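Local coordinates for protein maleylacetate reductase (Agrobacterium tumefaciens, PDB 3HL0) that probably reduces maleylacetate to 3-oxoadipate with NADH in the breakdown of gamma-resorcylate, as a member of the iron-containing alcohol dehydrogenase family, at residues G103-L108 with P128-T133; S124-I129 with C228-G233; M174-E179 with L239-C244; L181-R186 with G233-S238. One frame throughout, in Å; residues are numbered along the deposited sequence. Where two conformers were deposited one is given.

Contact 1: residues G103-L108 with P128-T133; sequences GKAIAL and PILGQT. With NAD (nicotinamide-adenine-dinucleotide), chain D.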
# COMPACT_ATOMS: atom_id res chain seq x y z
N GLY A 103 15.50 -2.50 -8.85
CA GLY A 103 16.41 -2.83 -9.96
C GLY A 103 17.49 -1.78 -10.14
O GLY A 103 18.65 -2.10 -10.44
N LYS A 104 17.10 -0.51 -9.94
CA LYS A 104 18.06 0.58 -10.04
C LYS A 104 19.10 0.48 -8.92
O LYS A 104 20.30 0.72 -9.16
CB LYS A 104 17.35 1.93 -9.98
CG LYS A 104 16.61 2.35 -11.25
CD LYS A 104 15.74 3.58 -10.99
CE LYS A 104 15.45 4.29 -12.31
NZ LYS A 104 14.69 5.58 -12.06
N ALA A 105 18.66 0.16 -7.71
CA ALA A 105 19.58 0.06 -6.57
C ALA A 105 20.54 -1.11 -6.74
O ALA A 105 21.69 -1.02 -6.28
CB ALA A 105 18.81 -0.05 -5.25
N ILE A 106 20.07 -2.20 -7.35
CA ILE A 106 20.95 -3.35 -7.65
C ILE A 106 21.94 -2.92 -8.74
O ILE A 106 23.12 -3.18 -8.62
CB ILE A 106 20.12 -4.59 -8.11
CG1 ILE A 106 19.28 -5.12 -6.96
CG2 ILE A 106 21.03 -5.68 -8.71
CD1 ILE A 106 18.17 -6.10 -7.42
N ALA A 107 21.47 -2.24 -9.79
CA ALA A 107 22.37 -1.74 -10.84
C ALA A 107 23.45 -0.81 -10.27
O ALA A 107 24.63 -0.90 -10.69
CB ALA A 107 21.56 -1.02 -11.93
N LEU A 108 23.09 0.05 -9.33
CA LEU A 108 24.09 0.95 -8.71
C LEU A 108 25.27 0.18 -8.10
O LEU A 108 26.41 0.64 -8.14
CB LEU A 108 23.44 1.85 -7.64
CG LEU A 108 24.31 2.82 -6.85
CD1 LEU A 108 24.86 3.91 -7.77
CD2 LEU A 108 23.46 3.45 -5.78
N PRO A 128 16.98 8.72 -14.54
CA PRO A 128 18.22 8.29 -13.92
C PRO A 128 18.21 8.52 -12.39
O PRO A 128 19.27 8.55 -11.76
CB PRO A 128 19.27 9.18 -14.60
CG PRO A 128 18.55 10.49 -14.74
CD PRO A 128 17.10 10.08 -15.11
N ILE A 129 17.01 8.67 -11.81
CA ILE A 129 16.87 9.05 -10.40
C ILE A 129 16.60 7.83 -9.52
O ILE A 129 15.80 6.96 -9.91
CB ILE A 129 15.70 10.05 -10.25
CG1 ILE A 129 15.89 11.25 -11.21
CG2 ILE A 129 15.57 10.54 -8.84
CD1 ILE A 129 14.54 12.04 -11.45
N LEU A 130 17.25 7.75 -8.35
CA LEU A 130 16.99 6.65 -7.42
C LEU A 130 16.81 7.19 -5.99
O LEU A 130 17.68 7.91 -5.51
CB LEU A 130 18.16 5.64 -7.46
CG LEU A 130 18.14 4.58 -6.35
CD1 LEU A 130 16.92 3.64 -6.44
CD2 LEU A 130 19.47 3.78 -6.38
N GLY A 131 15.68 6.87 -5.36
CA GLY A 131 15.42 7.15 -3.94
C GLY A 131 15.60 5.87 -3.13
O GLY A 131 15.20 4.79 -3.57
N GLN A 132 16.24 6.00 -1.95
CA GLN A 132 16.45 4.85 -1.08
C GLN A 132 16.17 5.26 0.36
O GLN A 132 16.10 6.45 0.65
CB GLN A 132 17.89 4.32 -1.21
CG GLN A 132 18.29 3.97 -2.64
CD GLN A 132 19.71 3.50 -2.75
OE1 GLN A 132 20.01 2.32 -2.56
NE2 GLN A 132 20.60 4.43 -3.07
N THR A 133 15.96 4.29 1.23
CA THR A 133 15.80 4.58 2.65
C THR A 133 16.98 3.94 3.34
O THR A 133 17.23 2.76 3.17
CB THR A 133 14.47 4.03 3.19
OG1 THR A 133 13.41 4.62 2.45
CG2 THR A 133 14.28 4.41 4.68
PA NAD D . 4.45 0.95 -6.24
O1A NAD D . 5.52 0.49 -7.17
O2A NAD D . 4.83 1.27 -4.85
O5B NAD D . 3.21 -0.04 -6.37
C5B NAD D . 2.18 0.02 -5.39
C4B NAD D . 1.54 -1.36 -5.31
O4B NAD D . 0.83 -1.61 -6.52
C3B NAD D . 2.58 -2.47 -5.12
O3B NAD D . 2.17 -3.44 -4.14
C2B NAD D . 2.64 -3.08 -6.51
O2B NAD D . 3.02 -4.44 -6.51
C1B NAD D . 1.20 -2.89 -7.02
N9A NAD D . 1.11 -2.88 -8.50
C8A NAD D . 1.85 -2.11 -9.38
N7A NAD D . 1.45 -2.39 -10.64
C5A NAD D . 0.46 -3.34 -10.60
C6A NAD D . -0.27 -3.98 -11.60
N6A NAD D . -0.34 -3.56 -12.88
N1A NAD D . -1.20 -4.93 -11.17
C2A NAD D . -1.39 -5.19 -9.83
N3A NAD D . -0.68 -4.56 -8.84
C4A NAD D . 0.25 -3.64 -9.25
O3 NAD D . 3.78 2.35 -6.78
PN NAD D . 4.36 3.48 -7.79
O1N NAD D . 3.49 4.67 -7.54
O2N NAD D . 4.39 2.85 -9.11
O5D NAD D . 5.84 3.81 -7.29
C5D NAD D . 6.08 4.64 -6.15
C4D NAD D . 7.58 4.55 -5.86
O4D NAD D . 8.29 4.90 -7.04
C3D NAD D . 7.96 5.59 -4.81
O3D NAD D . 9.05 5.05 -4.04
C2D NAD D . 8.43 6.76 -5.65
O2D NAD D . 9.30 7.66 -4.97
C1D NAD D . 9.10 6.04 -6.80
N1N NAD D . 9.19 6.84 -8.02
C2N NAD D . 10.44 7.09 -8.49
C3N NAD D . 10.59 7.84 -9.64
C7N NAD D . 11.98 8.01 -10.08
O7N NAD D . 12.12 8.67 -11.24
N7N NAD D . 13.03 7.54 -9.35
C4N NAD D . 9.46 8.34 -10.38
C5N NAD D . 8.19 8.08 -9.87
C6N NAD D . 8.07 7.33 -8.69

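Contact 2: residues S124-I129 with C228-G233; sequences SEVTPI and CGTVLG. With NAD (nicotinamide-adenine-dinucleotide), chain D.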
# COMPACT_ATOMS: atom_id res chain seq x y z
N SER A 124 9.39 5.89 -13.56
CA SER A 124 10.81 5.72 -13.09
C SER A 124 11.67 5.00 -14.11
O SER A 124 12.91 5.21 -14.16
CB SER A 124 10.79 4.87 -11.83
OG SER A 124 12.10 4.79 -11.24
N GLU A 125 11.04 4.14 -14.91
CA GLU A 125 11.75 3.33 -15.92
C GLU A 125 12.60 4.13 -16.94
O GLU A 125 13.51 3.55 -17.57
CB GLU A 125 10.79 2.41 -16.65
CG GLU A 125 9.73 3.18 -17.44
CD GLU A 125 8.45 3.52 -16.65
OE1 GLU A 125 8.42 3.45 -15.40
OE2 GLU A 125 7.46 3.87 -17.32
N VAL A 126 12.28 5.42 -17.11
CA VAL A 126 13.05 6.28 -18.03
C VAL A 126 13.65 7.50 -17.33
O VAL A 126 13.89 8.55 -17.95
CB VAL A 126 12.23 6.73 -19.28
CG1 VAL A 126 12.02 5.53 -20.26
CG2 VAL A 126 10.90 7.33 -18.83
N THR A 127 13.96 7.33 -16.05
CA THR A 127 14.70 8.38 -15.36
C THR A 127 15.99 7.85 -14.74
O THR A 127 16.10 6.65 -14.43
CB THR A 127 13.89 9.06 -14.19
OG1 THR A 127 14.06 8.28 -12.99
CG2 THR A 127 12.45 9.27 -14.53
N PRO A 128 16.98 8.72 -14.54
CA PRO A 128 18.22 8.29 -13.92
C PRO A 128 18.21 8.52 -12.39
O PRO A 128 19.27 8.55 -11.76
CB PRO A 128 19.27 9.18 -14.60
CG PRO A 128 18.55 10.49 -14.74
CD PRO A 128 17.10 10.08 -15.11
N ILE A 129 17.01 8.67 -11.81
CA ILE A 129 16.87 9.05 -10.40
C ILE A 129 16.60 7.83 -9.52
O ILE A 129 15.80 6.96 -9.91
CB ILE A 129 15.70 10.05 -10.25
CG1 ILE A 129 15.89 11.25 -11.21
CG2 ILE A 129 15.57 10.54 -8.84
CD1 ILE A 129 14.54 12.04 -11.45
N CYS A 228 5.52 11.17 -19.99
CA CYS A 228 5.66 11.93 -18.75
C CYS A 228 6.93 11.55 -17.98
O CYS A 228 7.62 12.41 -17.45
CB CYS A 228 4.41 11.67 -17.86
SG CYS A 228 2.89 12.43 -18.50
N GLY A 229 7.25 10.25 -17.94
CA GLY A 229 8.49 9.84 -17.29
C GLY A 229 9.71 10.34 -18.02
O GLY A 229 10.72 10.66 -17.38
N THR A 230 9.64 10.42 -19.33
CA THR A 230 10.79 10.84 -20.13
C THR A 230 11.14 12.27 -19.76
O THR A 230 12.32 12.59 -19.58
CB THR A 230 10.52 10.68 -21.62
OG1 THR A 230 10.28 9.28 -21.89
CG2 THR A 230 11.73 11.15 -22.44
N VAL A 231 10.13 13.11 -19.61
CA VAL A 231 10.48 14.50 -19.27
C VAL A 231 10.90 14.67 -17.81
O VAL A 231 11.77 15.50 -17.54
CB VAL A 231 9.40 15.51 -19.70
CG1 VAL A 231 9.13 15.35 -21.21
CG2 VAL A 231 8.07 15.32 -18.90
N LEU A 232 10.38 13.83 -16.91
CA LEU A 232 10.94 13.75 -15.53
C LEU A 232 12.44 13.43 -15.59
O LEU A 232 13.25 13.96 -14.78
CB LEU A 232 10.23 12.67 -14.71
CG LEU A 232 10.82 12.41 -13.32
CD1 LEU A 232 10.80 13.67 -12.42
CD2 LEU A 232 10.03 11.27 -12.64
N GLY A 233 12.80 12.56 -16.53
CA GLY A 233 14.20 12.17 -16.71
C GLY A 233 15.07 13.28 -17.25
O GLY A 233 16.25 13.31 -16.88
PA NAD D . 4.45 0.95 -6.24
O1A NAD D . 5.52 0.49 -7.17
O2A NAD D . 4.83 1.27 -4.85
O5B NAD D . 3.21 -0.04 -6.37
C5B NAD D . 2.18 0.02 -5.39
C4B NAD D . 1.54 -1.36 -5.31
O4B NAD D . 0.83 -1.61 -6.52
C3B NAD D . 2.58 -2.47 -5.12
O3B NAD D . 2.17 -3.44 -4.14
C2B NAD D . 2.64 -3.08 -6.51
O2B NAD D . 3.02 -4.44 -6.51
C1B NAD D . 1.20 -2.89 -7.02
N9A NAD D . 1.11 -2.88 -8.50
C8A NAD D . 1.85 -2.11 -9.38
N7A NAD D . 1.45 -2.39 -10.64
C5A NAD D . 0.46 -3.34 -10.60
C6A NAD D . -0.27 -3.98 -11.60
N6A NAD D . -0.34 -3.56 -12.88
N1A NAD D . -1.20 -4.93 -11.17
C2A NAD D . -1.39 -5.19 -9.83
N3A NAD D . -0.68 -4.56 -8.84
C4A NAD D . 0.25 -3.64 -9.25
O3 NAD D . 3.78 2.35 -6.78
PN NAD D . 4.36 3.48 -7.79
O1N NAD D . 3.49 4.67 -7.54
O2N NAD D . 4.39 2.85 -9.11
O5D NAD D . 5.84 3.81 -7.29
C5D NAD D . 6.08 4.64 -6.15
C4D NAD D . 7.58 4.55 -5.86
O4D NAD D . 8.29 4.90 -7.04
C3D NAD D . 7.96 5.59 -4.81
O3D NAD D . 9.05 5.05 -4.04
C2D NAD D . 8.43 6.76 -5.65
O2D NAD D . 9.30 7.66 -4.97
C1D NAD D . 9.10 6.04 -6.80
N1N NAD D . 9.19 6.84 -8.02
C2N NAD D . 10.44 7.09 -8.49
C3N NAD D . 10.59 7.84 -9.64
C7N NAD D . 11.98 8.01 -10.08
O7N NAD D . 12.12 8.67 -11.24
N7N NAD D . 13.03 7.54 -9.35
C4N NAD D . 9.46 8.34 -10.38
C5N NAD D . 8.19 8.08 -9.87
C6N NAD D . 8.07 7.33 -8.69

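Contact 3: residues M174-E179 with L239-C244; sequences MAHAAE and LHHKLC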
# COMPACT_ATOMS: atom_id res chain seq x y z
N MSE A 174 1.11 12.86 -14.74
CA MSE A 174 0.75 14.21 -15.22
C MSE A 174 1.57 15.29 -14.51
O MSE A 174 1.94 16.31 -15.11
CB MSE A 174 -0.74 14.50 -15.04
CG MSE A 174 -1.54 13.63 -15.97
SE MSE A 174 -3.44 13.80 -15.73
CE MSE A 174 -3.63 15.62 -16.07
N ALA A 175 1.88 15.07 -13.22
CA ALA A 175 2.69 16.04 -12.51
C ALA A 175 4.08 16.26 -13.13
O ALA A 175 4.57 17.37 -13.17
CB ALA A 175 2.83 15.62 -11.01
N HIS A 176 4.71 15.16 -13.60
CA HIS A 176 6.04 15.26 -14.25
C HIS A 176 5.90 16.17 -15.47
O HIS A 176 6.74 17.07 -15.66
CB HIS A 176 6.52 13.89 -14.74
CG HIS A 176 6.49 12.77 -13.73
ND1 HIS A 176 6.70 12.93 -12.38
CD2 HIS A 176 6.31 11.44 -13.94
CE1 HIS A 176 6.62 11.74 -11.79
NE2 HIS A 176 6.42 10.82 -12.73
N ALA A 177 4.85 15.95 -16.27
CA ALA A 177 4.66 16.76 -17.51
C ALA A 177 4.35 18.21 -17.22
O ALA A 177 4.88 19.12 -17.85
CB ALA A 177 3.57 16.16 -18.36
N ALA A 178 3.49 18.44 -16.21
CA ALA A 178 3.08 19.78 -15.89
C ALA A 178 4.30 20.62 -15.47
O ALA A 178 4.50 21.75 -15.94
CB ALA A 178 2.02 19.75 -14.79
N GLU A 179 5.15 20.06 -14.60
CA GLU A 179 6.33 20.82 -14.16
C GLU A 179 7.37 20.96 -15.27
O GLU A 179 8.11 21.94 -15.30
CB GLU A 179 6.97 20.23 -12.88
CG GLU A 179 6.08 20.38 -11.66
CD GLU A 179 6.89 20.76 -10.40
OE1 GLU A 179 7.72 19.96 -9.92
OE2 GLU A 179 6.73 21.90 -9.95
N LEU A 239 8.64 23.08 -7.50
CA LEU A 239 7.84 23.06 -6.27
C LEU A 239 7.03 21.77 -6.09
O LEU A 239 6.99 21.19 -5.00
CB LEU A 239 6.90 24.27 -6.28
CG LEU A 239 5.79 24.25 -5.22
CD1 LEU A 239 6.39 24.31 -3.83
CD2 LEU A 239 4.81 25.41 -5.49
N HIS A 240 6.35 21.33 -7.15
CA HIS A 240 5.48 20.19 -6.93
C HIS A 240 6.25 18.97 -6.45
O HIS A 240 5.86 18.34 -5.46
CB HIS A 240 4.64 19.86 -8.16
CG HIS A 240 3.83 18.61 -7.97
ND1 HIS A 240 2.62 18.59 -7.31
CD2 HIS A 240 4.14 17.32 -8.24
CE1 HIS A 240 2.19 17.34 -7.22
NE2 HIS A 240 3.11 16.55 -7.78
N HIS A 241 7.29 18.60 -7.18
CA HIS A 241 7.99 17.35 -6.80
C HIS A 241 8.76 17.55 -5.47
O HIS A 241 8.84 16.62 -4.69
CB HIS A 241 8.89 16.86 -7.95
CG HIS A 241 8.12 16.37 -9.15
ND1 HIS A 241 7.47 17.24 -10.00
CD2 HIS A 241 7.89 15.13 -9.62
CE1 HIS A 241 6.86 16.53 -10.96
NE2 HIS A 241 7.09 15.25 -10.74
N LYS A 242 9.32 18.74 -5.24
CA LYS A 242 10.02 19.00 -3.96
C LYS A 242 9.08 18.90 -2.77
O LYS A 242 9.40 18.22 -1.78
CB LYS A 242 10.69 20.36 -4.01
CG LYS A 242 11.85 20.41 -5.03
CD LYS A 242 13.13 19.78 -4.46
CE LYS A 242 14.36 20.24 -5.22
NZ LYS A 242 14.47 19.56 -6.55
N LEU A 243 7.90 19.49 -2.90
CA LEU A 243 6.93 19.47 -1.80
C LEU A 243 6.43 18.05 -1.56
O LEU A 243 6.25 17.66 -0.40
CB LEU A 243 5.80 20.46 -2.05
CG LEU A 243 4.77 20.66 -0.94
CD1 LEU A 243 5.54 21.20 0.30
CD2 LEU A 243 3.71 21.64 -1.41
N CYS A 244 6.18 17.27 -2.62
CA CYS A 244 5.72 15.91 -2.41
C CYS A 244 6.80 15.10 -1.69
O CYS A 244 6.51 14.29 -0.81
CB CYS A 244 5.40 15.21 -3.73
SG CYS A 244 3.91 15.80 -4.53

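Contact 4: residues L181-R186 with G233-S238; sequences LYARDR and GAVGMS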
# COMPACT_ATOMS: atom_id res chain seq x y z
N LEU A 181 6.83 21.77 -18.19
CA LEU A 181 6.50 22.95 -19.02
C LEU A 181 7.19 24.24 -18.55
O LEU A 181 7.46 25.14 -19.37
CB LEU A 181 4.99 23.18 -19.04
CG LEU A 181 4.19 22.05 -19.70
CD1 LEU A 181 2.68 22.32 -19.52
CD2 LEU A 181 4.58 21.89 -21.21
N TYR A 182 7.49 24.33 -17.26
CA TYR A 182 8.12 25.54 -16.72
C TYR A 182 9.48 25.28 -16.11
O TYR A 182 10.00 26.12 -15.37
CB TYR A 182 7.18 26.29 -15.76
CG TYR A 182 6.64 25.49 -14.58
CD1 TYR A 182 7.46 25.19 -13.47
CD2 TYR A 182 5.31 25.07 -14.58
CE1 TYR A 182 6.93 24.50 -12.36
CE2 TYR A 182 4.78 24.35 -13.51
CZ TYR A 182 5.59 24.11 -12.40
OH TYR A 182 5.06 23.43 -11.31
N ALA A 183 10.09 24.14 -16.44
CA ALA A 183 11.45 23.86 -15.96
C ALA A 183 12.42 25.00 -16.30
O ALA A 183 12.32 25.61 -17.35
CB ALA A 183 11.98 22.56 -16.60
N ARG A 184 13.38 25.22 -15.43
CA ARG A 184 14.40 26.22 -15.72
C ARG A 184 15.16 25.83 -16.99
O ARG A 184 15.50 26.72 -17.80
CB ARG A 184 15.38 26.35 -14.55
CG ARG A 184 16.15 27.68 -14.65
CD ARG A 184 17.06 27.76 -13.45
NE ARG A 184 17.57 29.11 -13.27
CZ ARG A 184 18.32 29.49 -12.24
NH1 ARG A 184 18.73 30.75 -12.15
NH2 ARG A 184 18.64 28.61 -11.29
N ASP A 185 15.40 24.54 -17.16
CA ASP A 185 16.10 23.99 -18.34
C ASP A 185 15.12 23.36 -19.33
O ASP A 185 15.44 22.32 -20.02
CB ASP A 185 17.17 22.99 -17.92
CG ASP A 185 16.62 21.82 -17.10
OD1 ASP A 185 15.50 21.92 -16.54
OD2 ASP A 185 17.30 20.76 -17.00
N ARG A 186 13.95 23.98 -19.44
CA ARG A 186 12.93 23.55 -20.39
C ARG A 186 13.46 23.65 -21.83
O ARG A 186 14.27 24.56 -22.19
CB ARG A 186 11.67 24.39 -20.23
CG ARG A 186 11.86 25.87 -20.51
CD ARG A 186 10.62 26.64 -20.13
NE ARG A 186 10.84 28.08 -20.15
CZ ARG A 186 11.02 28.83 -19.06
NH1 ARG A 186 11.20 30.14 -19.20
NH2 ARG A 186 10.99 28.28 -17.84
N GLY A 233 12.80 12.56 -16.53
CA GLY A 233 14.20 12.17 -16.71
C GLY A 233 15.07 13.28 -17.25
O GLY A 233 16.25 13.31 -16.88
N ALA A 234 14.49 14.20 -18.03
CA ALA A 234 15.24 15.13 -18.92
C ALA A 234 15.45 16.51 -18.32
O ALA A 234 16.52 17.12 -18.49
CB ALA A 234 14.51 15.31 -20.22
N VAL A 235 14.42 17.06 -17.67
CA VAL A 235 14.48 18.45 -17.23
C VAL A 235 14.22 18.55 -15.72
O VAL A 235 13.81 17.57 -15.07
CB VAL A 235 13.55 19.38 -18.07
CG1 VAL A 235 13.93 19.25 -19.57
CG2 VAL A 235 12.04 19.02 -17.89
N GLY A 236 14.48 19.72 -15.15
CA GLY A 236 14.40 19.86 -13.71
C GLY A 236 12.96 20.07 -13.26
O GLY A 236 12.22 20.88 -13.82
N MSE A 237 12.58 19.36 -12.20
CA MSE A 237 11.29 19.61 -11.57
C MSE A 237 11.43 20.79 -10.57
O MSE A 237 12.50 21.44 -10.48
CB MSE A 237 10.84 18.32 -10.87
CG MSE A 237 10.72 17.10 -11.80
SE MSE A 237 9.31 17.23 -13.13
CE MSE A 237 10.36 17.91 -14.65
N SER A 238 10.37 21.10 -9.84
CA SER A 238 10.36 22.31 -9.03
C SER A 238 9.44 22.08 -7.84
O SER A 238 9.42 20.97 -7.30
CB SER A 238 10.00 23.54 -9.90
OG SER A 238 10.12 24.72 -9.10
O HOH W 1 13.51 23.68 -12.94

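Contact 1: residues G103-L108 with P128-T133
Lys104 reaches from helix 97-110 to the first residues of strand 129-134. At the base, CB of Lys104 rests on CD1 of Leu130 at 4.0 Å. CG stands anti to the carbonyl carbon (chi1 -75°), and beyond it the chain is extended, carrying CD past the carbonyl oxygen of Ile129 (CD to O 3.5 Å) and leaving CE at a similar range. The tip then turns polar: NZ of Lys104 gives a hydrogen bond of 2.8 Å to O of Ile129. The C=O...N angle is 148°, and the donor lies 17° off the carbonyl plane. NZ is also bonded to the carbonyl oxygens of Ser124 and Thr127, so three backbone oxygens grip one buried NZ. O of Ile129 is shared, since the carboxamide N7N of NAD donates to it at 2.9 Å. Lys104 lines the pocket itself, its NZ 3.7 Å from N7N of NAD, and also holds the oxygen that receives the carboxamide. Next to the lysine, CD2 of Leu130 packs on CA of Ala105 (3.7 Å) and meets CD2 of Leu108 at 4.0 Å, the two leucines crossing obliquely. The amide of Gln132 packs alongside, OE1 near CB of Ala105 and NE2 near CD2 of Leu108, while OE1 takes its hydrogen bond from Arg109. Segments 103-108 and 129-133 run nearly perpendicular. This is the nicotinamide end of the dinucleotide pocket in the N-terminal domain of the dehydroquinate synthase-like fold, where a hairpin strand presents backbone oxygen to the carboxamide.

Contact 2: residues S124-I129 with C228-G233
Thr127 and Leu232 meet beside the carboxamide of NAD, CG2 of Thr127 lying 3.7 Å from CD2 of Leu232. OG1 of Thr127 donates to the carboxamide O7N at 2.6 Å, and CD2 of Leu232 sits against that same oxygen at 3.6 Å, so a hydroxyl grips it and a methyl flanks it. The threonine hydroxyl lies between the backbone N and the carbonyl carbon (chi1 86°). There it also accepts from N of Ile129 at 3.2 Å, closing an ST turn that fixes the hydroxyl at the cofactor. The turn belongs to the loop before strand 129-134, in the N-terminal nucleotide-binding domain. Helix 215-234 belongs to the helical C-terminal domain, and the contact therefore joins the two domains beside the carboxamide. CD1 of Ile129 reaches CG of Leu232 at 4.2 Å. Further out, the glycines of the helix let the loop come close: CG2 of Val126 fits tightly on C of Gly229 (3.3 Å) and on the adjoining N of Thr230, while CD of Pro128 touches O of Gly233 at 3.8 Å. OG1 of Thr230, next to the valine, is hydrogen-bonded to O of Trp226 one turn back, and Met193 of helix 188-210 packs on Thr230 and Val231.

Contact 3: residues M174-E179 with L239-C244
Glu179 points its carboxylate at the first turn of helix 239-251, where both oxygens accept several bonds. CG of Glu179 stands anti to the carbonyl carbon and the chain bends at chi2 (-140°). OE1 takes a nearly straight bond from ND1 of His241 (2.7 Å, 169°), in the imidazole plane, on the anti side of the carboxylate and somewhat out of its plane. N of His241 reaches OE1 from the same face at 3.1 Å, but from well above the carboxylate plane. Ser238 N, just ahead of the helix, adds to OE1. OE2 accepts from N of His240 at 2.9 Å, again from above the plane, and is bonded to the hydroxyl of Tyr182. The dipole of this helix start would probably attract the carboxylate. Across the ring, NE2 of His241 and ND1 of His176 are hydrogen-bonded at 2.9 Å, the rings meeting rim to rim, and NE2 of His176 is bonded to O of Ala122. CB of Ala175 touches NE2 of His240 at 3.4 Å; ND1 of His240 pairs with Thr266. Segments 174-179 and 239-244, on helices 163-180 and 239-251, run at 136°, with helix 255-271 packed against both through Leu263 and helix 188-210 beside the former.

Contact 4: residues L181-R186 with G233-S238
Ala183 to Arg186 form a type I beta turn, closed by N of Arg186 on O of Ala183, that lies against Val235 and Gly236 where the chain leaves helix 215-234; CA of Ala183 and of Gly236 are 5.5 Å apart. The chief polar link comes from Asp185. Its CG is set between the backbone N and the carbonyl carbon (chi1 58°), and OD1 accepts from N of Gly236 at 2.8 Å in a nearly straight bond (168°) through its syn lone pair. Val235 packs alongside: its CB lies 3.5 Å from OD1 of Asp185, its CG1 meets O of Asp185, and CG2 meets CB of Ala183 at 3.8 Å. CB of Ala183 also touches O of Gly236 at 3.3 Å. A water receives N of Arg184 at 2.9 Å and bridges weakly to O of Gly236. Farther along, CB of Ser238 meets the edge of the Tyr182 ring at CE1 (4.0 Å). OG of Ser238 is bonded to O of Trp329, and OH of Tyr182 to Glu179. A carboxylate therefore takes up a non-helical backbone N-H, beside a small apolar patch, and pins the loop between helices 163-180 and 188-210 to the linker leading to helix 239-251.

Contacts 1 and 2 share Pro128 and Ile129, and their centres are 13 Å apart; both border the nicotinamide end of NAD, one from the N-terminal domain alone and the other across to the C-terminal domain. Helix 215-234 then runs from contact 2 into contact 4, 12 Å between centres, with Gly233 common to both. Contact 3 adjoins contact 2: CE1 of His176 packs on CD2 of Leu232 at 3.5 Å, and the His176 side chain lies about 4 Å from NAD. Contact 4, nested inside the loop that contact 3 closes and 10 Å from it, is joined to it by Ser238 N on Glu179 OE1 (2.9 Å) and is the more remote from the cofactor.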